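Local atomic coordinates of papain-like protease (Human betacoronavirus 2c EMC/2012, PDB entry 4RNA), a protein that probably cleaves the viral replicase polyprotein as a papain-like cysteine protease and, as in related coronaviral enzymes, removes ubiquitin from host proteins. Residues V212-V217 / L246-T251. Numbering follows the deposited sequence.
Sequences VGVQTV and LLLSGT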
ATOM      1  N   VAL A 212     -15.315   0.743  11.000  1.00 32.40           N
ATOM      2  CA  VAL A 212     -15.703   1.312   9.747  1.00 33.53           C
ATOM      3  C   VAL A 212     -17.112   0.911   9.384  1.00 32.30           C
ATOM      4  O   VAL A 212     -17.413  -0.250   9.318  1.00 31.13           O
ATOM      5  CB  VAL A 212     -14.696   0.959   8.641  1.00 32.44           C
ATOM      6  CG1 VAL A 212     -15.199   1.475   7.297  1.00 30.15           C
ATOM      7  CG2 VAL A 212     -13.324   1.590   9.026  1.00 33.30           C
ATOM      8  N   GLY A 213     -17.935   1.911   9.034  1.00 28.19           N
ATOM      9  CA  GLY A 213     -19.297   1.674   8.616  1.00 28.21           C
ATOM     10  C   GLY A 213     -20.352   2.417   9.416  1.00 31.27           C
ATOM     11  O   GLY A 213     -21.516   2.435   8.978  1.00 30.13           O
ATOM     12  N   VAL A 214     -19.991   3.000  10.584  1.00 30.98           N
ATOM     13  CA  VAL A 214     -20.917   3.946  11.299  1.00 32.45           C
ATOM     14  C   VAL A 214     -20.044   5.111  11.715  1.00 34.20           C
ATOM     15  O   VAL A 214     -18.783   5.000  11.756  1.00 32.09           O
ATOM     16  CB  VAL A 214     -21.735   3.388  12.533  1.00 31.54           C
ATOM     17  CG1 VAL A 214     -22.774   2.297  12.147  1.00 30.05           C
ATOM     18  CG2 VAL A 214     -20.805   2.920  13.648  1.00 32.13           C
ATOM     19  N   GLN A 215     -20.703   6.244  11.988  1.00 31.59           N
ATOM     20  CA  GLN A 215     -20.002   7.457  12.408  1.00 30.12           C
ATOM     21  C   GLN A 215     -20.521   8.004  13.761  1.00 35.36           C
ATOM     22  O   GLN A 215     -20.047   9.090  14.199  1.00 30.44           O
ATOM     23  CB  GLN A 215     -20.135   8.486  11.253  1.00 29.28           C
ATOM     24  CG  GLN A 215     -19.267   8.095  10.024  1.00 31.48           C
ATOM     25  CD  GLN A 215     -19.725   8.738   8.750  1.00 36.40           C
ATOM     26  OE1 GLN A 215     -20.924   8.814   8.490  1.00 41.72           O
ATOM     27  NE2 GLN A 215     -18.786   9.215   7.936  1.00 34.60           N
ATOM     28  N   THR A 216     -21.420   7.251  14.453  1.00 30.20           N
ATOM     29  CA  THR A 216     -21.915   7.688  15.801  1.00 27.47           C
ATOM     30  C   THR A 216     -21.923   6.484  16.672  1.00 29.08           C
ATOM     31  O   THR A 216     -22.099   5.400  16.133  1.00 26.83           O
ATOM     32  CB  THR A 216     -23.364   8.342  15.843  1.00 30.70           C
ATOM     33  OG1 THR A 216     -24.408   7.413  15.579  1.00 30.96           O
ATOM     34  CG2 THR A 216     -23.556   9.438  14.753  1.00 29.10           C
ATOM     35  N   VAL A 217     -21.781   6.707  17.968  1.00 30.49           N
ATOM     36  CA  VAL A 217     -21.913   5.649  18.996  1.00 30.26           C
ATOM     37  C   VAL A 217     -23.351   5.071  19.090  1.00 29.81           C
ATOM     38  O   VAL A 217     -23.506   3.862  19.352  1.00 36.31           O
ATOM     39  CB  VAL A 217     -21.467   6.142  20.364  1.00 32.72           C
ATOM     40  CG1 VAL A 217     -21.531   4.952  21.339  1.00 30.98           C
ATOM     41  CG2 VAL A 217     -19.992   6.653  20.311  1.00 32.43           C
ATOM     42  N   LEU A 246     -12.189   5.976  20.617  1.00 25.56           N
ATOM     43  CA  LEU A 246     -12.903   5.169  19.652  1.00 29.23           C
ATOM     44  C   LEU A 246     -12.923   5.972  18.362  1.00 27.96           C
ATOM     45  O   LEU A 246     -13.423   7.117  18.374  1.00 29.52           O
ATOM     46  CB  LEU A 246     -14.343   4.867  20.086  1.00 28.40           C
ATOM     47  CG  LEU A 246     -15.338   4.294  19.004  1.00 28.28           C
ATOM     48  CD1 LEU A 246     -14.962   2.929  18.441  1.00 26.64           C
ATOM     49  CD2 LEU A 246     -16.785   4.397  19.563  1.00 25.07           C
ATOM     50  N   LEU A 247     -12.353   5.398  17.286  1.00 27.50           N
ATOM     51  CA  LEU A 247     -12.426   6.090  15.983  1.00 26.88           C
ATOM     52  C   LEU A 247     -13.425   5.414  15.043  1.00 29.52           C
ATOM     53  O   LEU A 247     -13.336   4.182  14.738  1.00 27.39           O
ATOM     54  CB  LEU A 247     -11.015   6.066  15.365  1.00 30.86           C
ATOM     55  CG  LEU A 247     -10.796   6.366  13.899  1.00 39.66           C
ATOM     56  CD1 LEU A 247     -11.106   7.857  13.768  1.00 37.12           C
ATOM     57  CD2 LEU A 247      -9.317   6.080  13.516  1.00 36.36           C
ATOM     58  N   LEU A 248     -14.343   6.207  14.474  1.00 27.46           N
ATOM     59  CA  LEU A 248     -15.377   5.661  13.584  1.00 26.02           C
ATOM     60  C   LEU A 248     -15.257   6.279  12.220  1.00 33.71           C
ATOM     61  O   LEU A 248     -14.844   7.436  12.155  1.00 31.49           O
ATOM     62  CB  LEU A 248     -16.806   5.891  14.172  1.00 27.36           C
ATOM     63  CG  LEU A 248     -17.144   5.423  15.583  1.00 28.93           C
ATOM     64  CD1 LEU A 248     -18.556   5.799  16.035  1.00 27.90           C
ATOM     65  CD2 LEU A 248     -16.969   3.917  15.592  1.00 27.22           C
ATOM     66  N   SER A 249     -15.443   5.497  11.156  1.00 30.64           N
ATOM     67  CA  SER A 249     -15.285   6.037   9.806  1.00 29.21           C
ATOM     68  C   SER A 249     -16.364   5.601   8.876  1.00 28.52           C
ATOM     69  O   SER A 249     -16.779   4.518   8.892  1.00 27.46           O
ATOM     70  CB  SER A 249     -13.905   5.698   9.149  1.00 31.84           C
ATOM     71  OG  SER A 249     -12.876   5.914  10.075  1.00 43.15           O
ATOM     72  N   GLY A 250     -16.769   6.454   7.925  1.00 25.92           N
ATOM     73  CA  GLY A 250     -17.554   5.961   6.833  1.00 24.42           C
ATOM     74  C   GLY A 250     -17.280   6.909   5.652  1.00 28.67           C
ATOM     75  O   GLY A 250     -16.436   7.766   5.762  1.00 24.91           O
ATOM     76  N   THR A 251     -17.965   6.686   4.558  1.00 25.66           N
ATOM     77  CA  THR A 251     -17.746   7.433   3.320  1.00 32.91           C
ATOM     78  C   THR A 251     -18.334   8.768   3.616  1.00 30.31           C
ATOM     79  O   THR A 251     -19.122   8.933   4.571  1.00 29.67           O
ATOM     80  CB  THR A 251     -18.497   6.759   2.122  1.00 31.67           C
ATOM     81  OG1 THR A 251     -19.866   6.609   2.472  1.00 34.84           O
ATOM     82  CG2 THR A 251     -17.985   5.376   1.844  1.00 33.15           C
TER
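Leu248 reaches from the strand into the bend formed by Val214 to Val217, where its CB lies 3.2 Å from Val214 O and its CD1 lies 3.5 Å from Thr216 C. With CG anti to its own carbonyl carbon (chi1 -54°), the isobutyl group lies closer to peptide atoms of the bend than to the side chain of Val214, whose CG2 stays 4.4 Å from Leu248 CD1. Gln215, a second large contributor, runs extended beyond CG past the backbone of Ser249 and Gly250, bringing its CG to 3.7 Å from Gly250 N. At its tip the amide makes a long, weak hydrogen bond from Gln215 NE2 to Thr251 O (3.4 Å, 135° at the hydrogen); the stronger partners of this buried amide are Thr310 O for NE2 and Asn253 ND2 for OE1. The segment 212-217 leads from the short strand 210-212, which pairs in parallel with strand 245-250, to helix 217-221, consistent with the junction of the zinc-bearing fingers and the palm in the right-hand architecture of coronaviral papain-like proteases. Where the parallel pairing ends, Gly213 N donates a nearly linear 2.9 Å bond to Ser249 O (171° at the hydrogen), and the CA of Val212 approaches the same oxygen. Val212 and Ser249 share one face of the sheet, on which Ser249 OG is hydrogen-bonded to Asp311 and His173. At the other end, the side chains of Val217 and Leu246 cross, with Val217 CG2 4.0 Å from Leu246 CD2, both residues also packing on Gln317, while Thr216, at the N-cap of the following helix, accepts a hydrogen bond at OG1 from Asp219 N.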